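Local coordinates for protein probable ribosomal RNA small subunit methyltransferase (Thermus thermophilus, PDB 3DMH) that probably methylates the N2 atom of a guanine in 16S ribosomal RNA, taking the methyl group from S-adenosylmethionine, at residues 22-27 and 286-291; 51-56 and 111-116; 75-80 and 261-266. All coordinates share one frame; numbering follows the deposited sequence.

Contact 1: residues 22-27 and 286-291; sequences FIKPGA and HSDVDE. With SAM (S-adenosylmethionine), chain D.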
loop_
_atom_site.group_PDB
_atom_site.type_symbol
_atom_site.label_atom_id
_atom_site.label_comp_id
_atom_site.label_asym_id
_atom_site.label_seq_id
_atom_site.Cartn_x
_atom_site.Cartn_y
_atom_site.Cartn_z
ATOM N N PHE A 22 5.414 5.950 -17.514
ATOM C CA PHE A 22 4.740 4.656 -17.405
ATOM C C PHE A 22 3.740 4.630 -16.271
ATOM O O PHE A 22 4.020 5.107 -15.163
ATOM C CB PHE A 22 5.749 3.527 -17.183
ATOM C CG PHE A 22 6.553 3.185 -18.431
ATOM C CD1 PHE A 22 6.158 2.131 -19.244
ATOM C CD2 PHE A 22 7.699 3.922 -18.793
ATOM C CE1 PHE A 22 6.885 1.775 -20.363
ATOM C CE2 PHE A 22 8.421 3.581 -19.947
ATOM C CZ PHE A 22 8.006 2.496 -20.723
ATOM N N ILE A 23 2.605 4.010 -16.556
ATOM C CA ILE A 23 1.584 3.767 -15.539
ATOM C C ILE A 23 1.183 2.292 -15.598
ATOM O O ILE A 23 1.475 1.590 -16.569
ATOM C CB ILE A 23 0.352 4.700 -15.719
ATOM C CG1 ILE A 23 -0.432 4.323 -16.973
ATOM C CG2 ILE A 23 0.803 6.208 -15.688
ATOM C CD1 ILE A 23 -1.768 5.048 -17.094
ATOM N N LYS A 24 0.474 1.822 -14.581
ATOM C CA LYS A 24 -0.058 0.457 -14.635
ATOM C C LYS A 24 -1.243 0.382 -13.683
ATOM O O LYS A 24 -1.353 1.215 -12.762
ATOM C CB LYS A 24 1.001 -0.607 -14.246
ATOM C CG LYS A 24 1.320 -0.624 -12.748
ATOM C CD LYS A 24 2.249 -1.777 -12.336
ATOM C CE LYS A 24 1.685 -3.139 -12.683
ATOM N NZ LYS A 24 0.442 -3.499 -11.899
ATOM N N PRO A 25 -2.107 -0.634 -13.877
ATOM C CA PRO A 25 -3.170 -0.867 -12.901
ATOM C C PRO A 25 -2.579 -1.031 -11.494
ATOM O O PRO A 25 -1.515 -1.614 -11.312
ATOM C CB PRO A 25 -3.819 -2.162 -13.395
ATOM C CG PRO A 25 -3.580 -2.146 -14.912
ATOM C CD PRO A 25 -2.149 -1.606 -14.989
ATOM N N GLY A 26 -3.249 -0.436 -10.510
ATOM C CA GLY A 26 -2.805 -0.572 -9.116
ATOM C C GLY A 26 -1.728 0.392 -8.638
ATOM O O GLY A 26 -1.305 0.351 -7.470
ATOM N N ALA A 27 -1.265 1.279 -9.521
ATOM C CA ALA A 27 -0.301 2.304 -9.144
ATOM C C ALA A 27 -0.977 3.679 -8.936
ATOM O O ALA A 27 -1.755 4.145 -9.805
ATOM C CB ALA A 27 0.789 2.418 -10.206
ATOM N N HIS A 286 7.658 -8.028 -0.496
ATOM C CA HIS A 286 7.205 -6.756 -1.017
ATOM C C HIS A 286 6.982 -6.975 -2.509
ATOM O O HIS A 286 7.925 -7.142 -3.273
ATOM C CB HIS A 286 8.268 -5.684 -0.734
ATOM C CG HIS A 286 7.804 -4.290 -1.030
ATOM N ND1 HIS A 286 8.661 -3.244 -1.301
ATOM C CD2 HIS A 286 6.552 -3.774 -1.063
ATOM C CE1 HIS A 286 7.955 -2.144 -1.502
ATOM N NE2 HIS A 286 6.670 -2.445 -1.376
ATOM N N SER A 287 5.718 -6.964 -2.920
ATOM C CA SER A 287 5.339 -7.478 -4.226
ATOM C C SER A 287 4.040 -6.830 -4.688
ATOM O O SER A 287 3.119 -6.644 -3.888
ATOM C CB SER A 287 5.066 -8.974 -4.088
ATOM O OG SER A 287 4.837 -9.594 -5.348
ATOM N N ASP A 288 3.979 -6.522 -5.984
ATOM C CA ASP A 288 2.727 -6.088 -6.611
ATOM C C ASP A 288 2.015 -7.377 -7.028
ATOM O O ASP A 288 2.428 -8.032 -7.982
ATOM C CB ASP A 288 3.039 -5.219 -7.838
ATOM C CG ASP A 288 1.792 -4.758 -8.583
ATOM O OD1 ASP A 288 0.681 -4.888 -8.025
ATOM O OD2 ASP A 288 1.944 -4.246 -9.718
ATOM N N VAL A 289 1.008 -7.769 -6.253
ATOM C CA VAL A 289 0.324 -9.064 -6.408
ATOM C C VAL A 289 1.419 -10.156 -6.418
ATOM O O VAL A 289 2.209 -10.230 -5.463
ATOM C CB VAL A 289 -0.684 -9.117 -7.615
ATOM C CG1 VAL A 289 -1.632 -10.296 -7.454
ATOM C CG2 VAL A 289 -1.544 -7.854 -7.645
ATOM N N ASP A 290 1.504 -10.979 -7.456
ATOM C CA ASP A 290 2.493 -12.058 -7.469
ATOM C C ASP A 290 3.772 -11.728 -8.223
ATOM O O ASP A 290 4.533 -12.630 -8.588
ATOM C CB ASP A 290 1.883 -13.339 -8.049
ATOM C CG ASP A 290 1.391 -13.168 -9.472
ATOM O OD1 ASP A 290 1.120 -12.023 -9.911
ATOM O OD2 ASP A 290 1.245 -14.190 -10.178
ATOM N N GLU A 291 4.028 -10.441 -8.438
ATOM C CA GLU A 291 5.199 -10.008 -9.208
ATOM C C GLU A 291 6.512 -10.585 -8.682
ATOM O O GLU A 291 7.417 -10.914 -9.463
ATOM C CB GLU A 291 5.230 -8.475 -9.215
ATOM C CG GLU A 291 6.483 -7.826 -9.720
ATOM C CD GLU A 291 7.275 -7.167 -8.633
ATOM O OE1 GLU A 291 6.739 -6.929 -7.516
ATOM O OE2 GLU A 291 8.450 -6.875 -8.921
HETATM N N SAM D . -4.493 -9.550 4.934
HETATM C CA SAM D . -4.533 -8.350 5.839
HETATM C C SAM D . -5.664 -8.520 6.831
HETATM O O SAM D . -6.471 -9.427 6.587
HETATM O OXT SAM D . -5.757 -7.746 7.799
HETATM C CB SAM D . -4.769 -7.062 5.047
HETATM C CG SAM D . -6.066 -7.008 4.234
HETATM S SD SAM D . -6.287 -5.383 3.441
HETATM C CE SAM D . -8.082 -5.354 3.167
HETATM C "C5'" SAM D . -5.701 -5.588 1.733
HETATM C "C4'" SAM D . -4.185 -5.567 1.635
HETATM O "O4'" SAM D . -3.904 -5.630 0.238
HETATM C "C3'" SAM D . -3.514 -4.306 2.197
HETATM O "O3'" SAM D . -2.517 -4.624 3.159
HETATM C "C2'" SAM D . -2.942 -3.627 0.949
HETATM O "O2'" SAM D . -1.780 -2.849 1.161
HETATM C "C1'" SAM D . -2.731 -4.858 0.071
HETATM N N9 SAM D . -2.554 -4.500 -1.324
HETATM C C8 SAM D . -3.103 -3.434 -2.032
HETATM N N7 SAM D . -2.692 -3.501 -3.322
HETATM C C5 SAM D . -1.865 -4.599 -3.435
HETATM C C6 SAM D . -1.122 -5.141 -4.490
HETATM N N6 SAM D . -1.106 -4.565 -5.700
HETATM N N1 SAM D . -0.389 -6.278 -4.242
HETATM C C2 SAM D . -0.364 -6.869 -2.998
HETATM N N3 SAM D . -1.046 -6.319 -1.918
HETATM C C4 SAM D . -1.784 -5.215 -2.169
#
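Lys24 NZ is gripped by three oxygens: it lies 2.8 Å from Asp288 OD2 in a salt bridge, and it also bonds Pro25 O and Tyr8 O. The approach to Asp288 OD2 is on the syn lone pair, the side of the other carboxylate oxygen. The Lys24 chain leaves with CG between the backbone N and the carbonyl carbon (chi1 73°), then bends at chi3 and chi4, which curls the ammonium back to Pro25 O, with NZ 2.8 Å from that oxygen and in its carbonyl plane. Asp288 meets it from the opposite direction. OD2 has a second cation in Arg80, while OD1 is hydrogen-bonded to Tyr8 OH and accepts the adenine amino group, SAM N6 to Asp288 OD1 3.0 Å. Val289 N donates to SAM N1 at 2.9 Å, and the Asp288–Glu291 type II' turn holds this loop, its Glu291 OE1 taking Asp288 N. The adenine edge is thus read by one acceptor and one donor. With two cations beside it, the buried Asp288 carboxylate probably stays ionised, its rotation probably fixed by Lys24 and Arg80 on OD2 together with Tyr8 and the adenine on OD1.

Contact 2: residues 51-56 and 111-116; sequences DLNPGV and AGRGTA. With SO4 (sulfate ion), chain C.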
loop_
_atom_site.group_PDB
_atom_site.type_symbol
_atom_site.label_atom_id
_atom_site.label_comp_id
_atom_site.label_asym_id
_atom_site.label_seq_id
_atom_site.Cartn_x
_atom_site.Cartn_y
_atom_site.Cartn_z
ATOM N N ASP A 51 10.971 13.761 -3.449
ATOM C CA ASP A 51 9.518 13.519 -3.502
ATOM C C ASP A 51 9.181 12.397 -2.526
ATOM O O ASP A 51 9.679 11.283 -2.679
ATOM C CB ASP A 51 9.116 13.109 -4.926
ATOM C CG ASP A 51 7.624 13.041 -5.127
ATOM O OD1 ASP A 51 6.857 12.817 -4.170
ATOM O OD2 ASP A 51 7.219 13.152 -6.311
ATOM N N LEU A 52 8.358 12.700 -1.519
ATOM C CA LEU A 52 8.049 11.738 -0.447
ATOM C C LEU A 52 6.821 10.870 -0.701
ATOM O O LEU A 52 6.492 10.015 0.124
ATOM C CB LEU A 52 7.890 12.471 0.904
ATOM C CG LEU A 52 9.190 13.015 1.469
ATOM C CD1 LEU A 52 8.876 13.804 2.750
ATOM C CD2 LEU A 52 10.173 11.892 1.765
ATOM N N ASN A 53 6.117 11.099 -1.812
ATOM C CA ASN A 53 4.920 10.301 -2.122
ATOM C C ASN A 53 4.689 10.354 -3.619
ATOM O O ASN A 53 3.693 10.929 -4.074
ATOM C CB ASN A 53 3.693 10.815 -1.352
ATOM C CG ASN A 53 2.436 9.978 -1.615
ATOM O OD1 ASN A 53 2.518 8.792 -1.980
ATOM N ND2 ASN A 53 1.273 10.590 -1.455
ATOM N N PRO A 54 5.644 9.819 -4.391
ATOM C CA PRO A 54 5.600 10.114 -5.841
ATOM C C PRO A 54 4.524 9.406 -6.639
ATOM O O PRO A 54 4.089 9.954 -7.650
ATOM C CB PRO A 54 6.968 9.657 -6.348
ATOM C CG PRO A 54 7.391 8.598 -5.365
ATOM C CD PRO A 54 6.837 9.033 -4.014
ATOM N N GLY A 55 4.104 8.218 -6.223
ATOM C CA GLY A 55 3.259 7.394 -7.124
ATOM C C GLY A 55 4.010 7.192 -8.427
ATOM O O GLY A 55 5.198 6.904 -8.432
ATOM N N VAL A 56 3.304 7.355 -9.550
ATOM C CA VAL A 56 3.942 7.195 -10.872
ATOM C C VAL A 56 4.878 8.367 -11.234
ATOM O O VAL A 56 5.573 8.333 -12.269
ATOM C CB VAL A 56 2.911 6.922 -12.013
ATOM C CG1 VAL A 56 2.138 5.619 -11.740
ATOM C CG2 VAL A 56 1.978 8.089 -12.142
ATOM N N ALA A 111 -3.276 11.273 2.517
ATOM C CA ALA A 111 -4.373 11.391 3.489
ATOM C C ALA A 111 -5.092 10.066 3.712
ATOM O O ALA A 111 -5.593 9.799 4.816
ATOM C CB ALA A 111 -5.352 12.463 3.039
ATOM N N GLY A 112 -5.152 9.250 2.663
ATOM C CA GLY A 112 -5.856 7.966 2.742
ATOM C C GLY A 112 -5.216 6.977 3.699
ATOM O O GLY A 112 -5.884 6.045 4.163
ATOM N N ARG A 113 -3.942 7.192 4.016
ATOM C CA ARG A 113 -3.235 6.376 4.993
ATOM C C ARG A 113 -3.360 6.870 6.452
ATOM O O ARG A 113 -2.832 6.241 7.370
ATOM C CB ARG A 113 -1.776 6.192 4.559
ATOM C CG ARG A 113 -1.642 5.106 3.474
ATOM C CD ARG A 113 -0.281 5.138 2.842
ATOM N NE ARG A 113 -0.225 6.078 1.723
ATOM C CZ ARG A 113 0.814 6.218 0.895
ATOM N NH1 ARG A 113 1.906 5.480 1.028
ATOM N NH2 ARG A 113 0.743 7.086 -0.093
ATOM N N GLY A 114 -4.076 7.975 6.666
ATOM C CA GLY A 114 -4.406 8.434 8.026
ATOM C C GLY A 114 -3.461 9.430 8.675
ATOM O O GLY A 114 -2.364 9.684 8.181
ATOM N N THR A 115 -3.897 9.991 9.805
ATOM C CA THR A 115 -3.186 11.073 10.480
ATOM C C THR A 115 -1.741 10.758 10.862
ATOM O O THR A 115 -0.856 11.591 10.645
ATOM C CB THR A 115 -3.958 11.516 11.742
ATOM O OG1 THR A 115 -5.247 11.987 11.341
ATOM C CG2 THR A 115 -3.209 12.624 12.491
ATOM N N ALA A 116 -1.511 9.577 11.437
ATOM C CA ALA A 116 -0.179 9.194 11.900
ATOM C C ALA A 116 0.797 9.138 10.727
ATOM O O ALA A 116 1.926 9.639 10.816
ATOM C CB ALA A 116 -0.224 7.848 12.610
HETATM S S SO4 C . -2.970 8.043 -0.273
HETATM O O1 SO4 C . -1.731 8.514 -0.917
HETATM O O2 SO4 C . -2.692 7.329 0.966
HETATM O O3 SO4 C . -3.808 9.211 0.062
HETATM O O4 SO4 C . -3.672 7.183 -1.221
HETATM O O HOH W 1 3.792 6.361 -1.006
#
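Arg113 meets Asn53 through one direct hydrogen bond, NH2 to OD1 at 3.1 Å. The bond is bent, 140° at the hydrogen, and its two ends differ: OD1 lies near the guanidinium plane, at the edge, but NH2 stands well above the amide carbonyl plane and not on a lone pair, and the two flat groups are turned 69° apart. A water makes the second link, donating a hydrogen bond to Asn53 OD1 and accepting from Arg113 NH1, so two polar hydrogens converge on OD1. The other end of the amide is held by the backbone, Asn53 ND2 being bonded to Ala108 O.

The sulfate, probably from the crystallisation liquor, lies along the NE and NH2 edge, with NH2 shared between its O1 and Asn53 OD1. It takes Arg113 NE on O2 at 2.9 Å and Arg113 NH2 on O1 at 3.0 Å, a two-pronged grip made nearly straight. Gly112 N adds a third bond, to sulfate O3 at 2.9 Å. A leucine in place of Arg113 would remove every guanidinium donor, and would probably leave the sulfate to Gly112 N within this contact and Asn53 OD1 without its partner across it.

Within the 51-56 loop, Asp51 OD1 accepts Asn53 N at 3.0 Å, an Asx turn that sets the backbone from which the amide extends with CG anti to N (chi1 -178°). This loop leaves strand 48-51, and Arg113 precedes helix 115-128, which follows strand 102-108. Those two strands are neighbours in a parallel run of a 3-2-1-4-5-7-6 sheet, the methyltransferase order, so the contact bridges loops at their C-terminal ends; in this chain the cofactor is bound at the other sheet.

Contact 3: residues 75-80 and 261-266; sequences SRAAFR and VEDDLA. With SAM (S-adenosylmethionine), chain D.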
loop_
_atom_site.group_PDB
_atom_site.type_symbol
_atom_site.label_atom_id
_atom_site.label_comp_id
_atom_site.label_asym_id
_atom_site.label_seq_id
_atom_site.Cartn_x
_atom_site.Cartn_y
_atom_site.Cartn_z
ATOM N N SER A 75 5.049 1.836 -2.467
ATOM C CA SER A 75 4.305 0.899 -3.302
ATOM C C SER A 75 5.191 0.244 -4.328
ATOM O O SER A 75 5.830 0.913 -5.145
ATOM C CB SER A 75 3.164 1.643 -3.998
ATOM O OG SER A 75 2.659 0.912 -5.133
ATOM N N ARG A 76 5.184 -1.080 -4.324
ATOM C CA ARG A 76 5.960 -1.819 -5.313
ATOM C C ARG A 76 5.486 -1.501 -6.731
ATOM O O ARG A 76 6.308 -1.267 -7.612
ATOM C CB ARG A 76 5.931 -3.332 -5.040
ATOM C CG ARG A 76 7.134 -4.005 -5.649
ATOM C CD ARG A 76 8.342 -3.902 -4.684
ATOM N NE ARG A 76 9.561 -4.395 -5.298
ATOM C CZ ARG A 76 10.645 -4.746 -4.610
ATOM N NH1 ARG A 76 10.673 -4.636 -3.269
ATOM N NH2 ARG A 76 11.712 -5.215 -5.277
ATOM N N ALA A 77 4.165 -1.493 -6.939
ATOM C CA ALA A 77 3.591 -1.171 -8.250
ATOM C C ALA A 77 4.085 0.187 -8.744
ATOM O O ALA A 77 4.450 0.331 -9.923
ATOM C CB ALA A 77 2.058 -1.196 -8.192
ATOM N N ALA A 78 4.093 1.183 -7.854
ATOM C CA ALA A 78 4.534 2.523 -8.273
ATOM C C ALA A 78 6.038 2.537 -8.604
ATOM O O ALA A 78 6.463 3.133 -9.607
ATOM C CB ALA A 78 4.183 3.556 -7.208
ATOM N N PHE A 79 6.859 1.844 -7.797
ATOM C CA PHE A 79 8.301 1.739 -8.126
ATOM C C PHE A 79 8.578 1.046 -9.462
ATOM O O PHE A 79 9.438 1.487 -10.221
ATOM C CB PHE A 79 9.017 1.129 -6.940
ATOM C CG PHE A 79 9.077 2.068 -5.770
ATOM C CD1 PHE A 79 9.681 3.298 -5.938
ATOM N N ARG A 80 7.766 0.053 -9.828
ATOM C CA ARG A 80 7.925 -0.562 -11.165
ATOM C C ARG A 80 7.752 0.511 -12.245
ATOM O O ARG A 80 8.519 0.559 -13.227
ATOM C CB ARG A 80 6.889 -1.654 -11.408
ATOM C CG ARG A 80 7.046 -2.886 -10.554
ATOM C CD ARG A 80 5.772 -3.749 -10.624
ATOM N NE ARG A 80 5.829 -4.730 -11.698
ATOM C CZ ARG A 80 4.888 -5.647 -11.983
ATOM N NH1 ARG A 80 3.748 -5.749 -11.266
ATOM N NH2 ARG A 80 5.093 -6.492 -13.009
ATOM N N VAL A 261 2.331 -11.776 0.157
ATOM C CA VAL A 261 2.684 -10.734 -0.822
ATOM C C VAL A 261 1.917 -9.485 -0.461
ATOM O O VAL A 261 0.735 -9.534 -0.124
ATOM C CB VAL A 261 2.437 -11.134 -2.293
ATOM C CG1 VAL A 261 3.442 -12.219 -2.717
ATOM C CG2 VAL A 261 1.000 -11.603 -2.589
ATOM N N GLU A 262 2.624 -8.359 -0.505
ATOM C CA GLU A 262 2.070 -7.095 -0.008
ATOM C C GLU A 262 2.741 -5.945 -0.763
ATOM O O GLU A 262 3.991 -5.905 -0.833
ATOM C CB GLU A 262 2.324 -7.003 1.502
ATOM C CG GLU A 262 2.037 -5.655 2.134
ATOM C CD GLU A 262 0.613 -5.188 1.888
ATOM O OE1 GLU A 262 -0.327 -5.901 2.296
ATOM O OE2 GLU A 262 0.461 -4.105 1.296
ATOM N N ASP A 263 1.953 -5.040 -1.349
ATOM C CA ASP A 263 2.518 -3.988 -2.188
ATOM C C ASP A 263 3.104 -2.846 -1.362
ATOM O O ASP A 263 3.908 -2.080 -1.893
ATOM C CB ASP A 263 1.414 -3.444 -3.088
ATOM C CG ASP A 263 1.915 -2.451 -4.116
ATOM O OD1 ASP A 263 2.710 -2.852 -4.994
ATOM O OD2 ASP A 263 1.468 -1.263 -4.081
ATOM N N ASP A 264 2.633 -2.686 -0.119
ATOM C CA ASP A 264 3.033 -1.549 0.697
ATOM C C ASP A 264 4.209 -1.889 1.625
ATOM O O ASP A 264 4.088 -2.767 2.458
ATOM C CB ASP A 264 1.840 -1.057 1.546
ATOM C CG ASP A 264 2.267 -0.099 2.624
ATOM O OD1 ASP A 264 3.016 0.814 2.304
ATOM O OD2 ASP A 264 1.852 -0.279 3.802
ATOM N N LEU A 265 5.336 -1.199 1.442
ATOM C CA LEU A 265 6.515 -1.414 2.259
ATOM C C LEU A 265 6.257 -1.325 3.761
ATOM O O LEU A 265 6.800 -2.126 4.528
ATOM C CB LEU A 265 7.618 -0.413 1.895
ATOM C CG LEU A 265 8.939 -0.533 2.640
ATOM C CD1 LEU A 265 9.558 -1.902 2.428
ATOM C CD2 LEU A 265 9.871 0.548 2.189
ATOM N N ALA A 266 5.469 -0.334 4.189
ATOM C CA ALA A 266 5.210 -0.188 5.644
ATOM C C ALA A 266 4.551 -1.467 6.179
ATOM O O ALA A 266 4.864 -1.944 7.275
ATOM C CB ALA A 266 4.348 1.042 5.909
HETATM N N SAM D . -4.493 -9.550 4.934
HETATM C CA SAM D . -4.533 -8.350 5.839
HETATM C C SAM D . -5.664 -8.520 6.831
HETATM O O SAM D . -6.471 -9.427 6.587
HETATM O OXT SAM D . -5.757 -7.746 7.799
HETATM C CB SAM D . -4.769 -7.062 5.047
HETATM C CG SAM D . -6.066 -7.008 4.234
HETATM S SD SAM D . -6.287 -5.383 3.441
HETATM C CE SAM D . -8.082 -5.354 3.167
HETATM C "C5'" SAM D . -5.701 -5.588 1.733
HETATM C "C4'" SAM D . -4.185 -5.567 1.635
HETATM O "O4'" SAM D . -3.904 -5.630 0.238
HETATM C "C3'" SAM D . -3.514 -4.306 2.197
HETATM O "O3'" SAM D . -2.517 -4.624 3.159
HETATM C "C2'" SAM D . -2.942 -3.627 0.949
HETATM O "O2'" SAM D . -1.780 -2.849 1.161
HETATM C "C1'" SAM D . -2.731 -4.858 0.071
HETATM N N9 SAM D . -2.554 -4.500 -1.324
HETATM C C8 SAM D . -3.103 -3.434 -2.032
HETATM N N7 SAM D . -2.692 -3.501 -3.322
HETATM C C5 SAM D . -1.865 -4.599 -3.435
HETATM C C6 SAM D . -1.122 -5.141 -4.490
HETATM N N6 SAM D . -1.106 -4.565 -5.700
HETATM N N1 SAM D . -0.389 -6.278 -4.242
HETATM C C2 SAM D . -0.364 -6.869 -2.998
HETATM N N3 SAM D . -1.046 -6.319 -1.918
HETATM C C4 SAM D . -1.784 -5.215 -2.169
#
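Asp263, just past the C-terminal end of strand 257-262 in the cofactor-binding Rossmann-like sheet, receives the start of helix 76-84, which follows strand 68-73 of the other sheet, so the contact joins the two. The preceding Glu262 is the acidic residue that holds the cofactor ribose. The Asp263 carboxylate is used on both oxygens. OD1 accepts Ala77 N at 2.8 Å on its syn lone pair, and OD2 takes the hydroxyl hydrogen of Ser75 OG at 2.7 Å, met on the syn side but somewhat out of plane. With CG anti to the backbone N (chi1 -174°), the carboxylate faces the helix start.

Ser75 OG has both roles filled, since besides donating it accepts Ala78 N at 3.1 Å as the N-cap of the helix. Asp263 O is likewise shared: Arg76 N reaches it at 2.9 Å in the carbonyl plane, and His286 NE2 probably bonds the same oxygen. The backbones come together in a single bridge at Ser75 and Asp264. Amide hydrogens of the first helical turn are thus met by one serine and one aspartate, and the helix N-terminus would be expected to steady the buried negative charge of Asp263.

Glu262 turns the other way, toward the ribose. OE1 takes SAM O3' and is also bonded by Gly243 N. OE2 takes SAM O2' at 2.6 Å, while Asp264 N donates to that same oxygen on its anti lone pair, a second-shell bond that fixes the carboxylate. The Asp263 methylene carbon CB lies over the adenine face, 3.4 Å from SAM C6.

Contacts 1 and 3 are buried and their centres lie about 7 Å apart, both bordering the S-adenosylmethionine; contact 2 is only partly buried, about 13 Å from contact 3 and about 17 Å from contact 1, centre to centre. Chemistry follows place. Near the cofactor, contact 1 is a lysine–carboxylate pair and contact 3 a set of backbone and hydroxyl donors on one aspartate, whereas contact 2 has one bent arginine–asparagine bond, backed by a water and a sulfate. Helix 76-84 is the shared element: its Arg80 reaches Asp288 of contact 1, and its Ala78 CB packs on Gly55 O of contact 2. Val56 of contact 2 packs on Ala27 and Ile23 of contact 1.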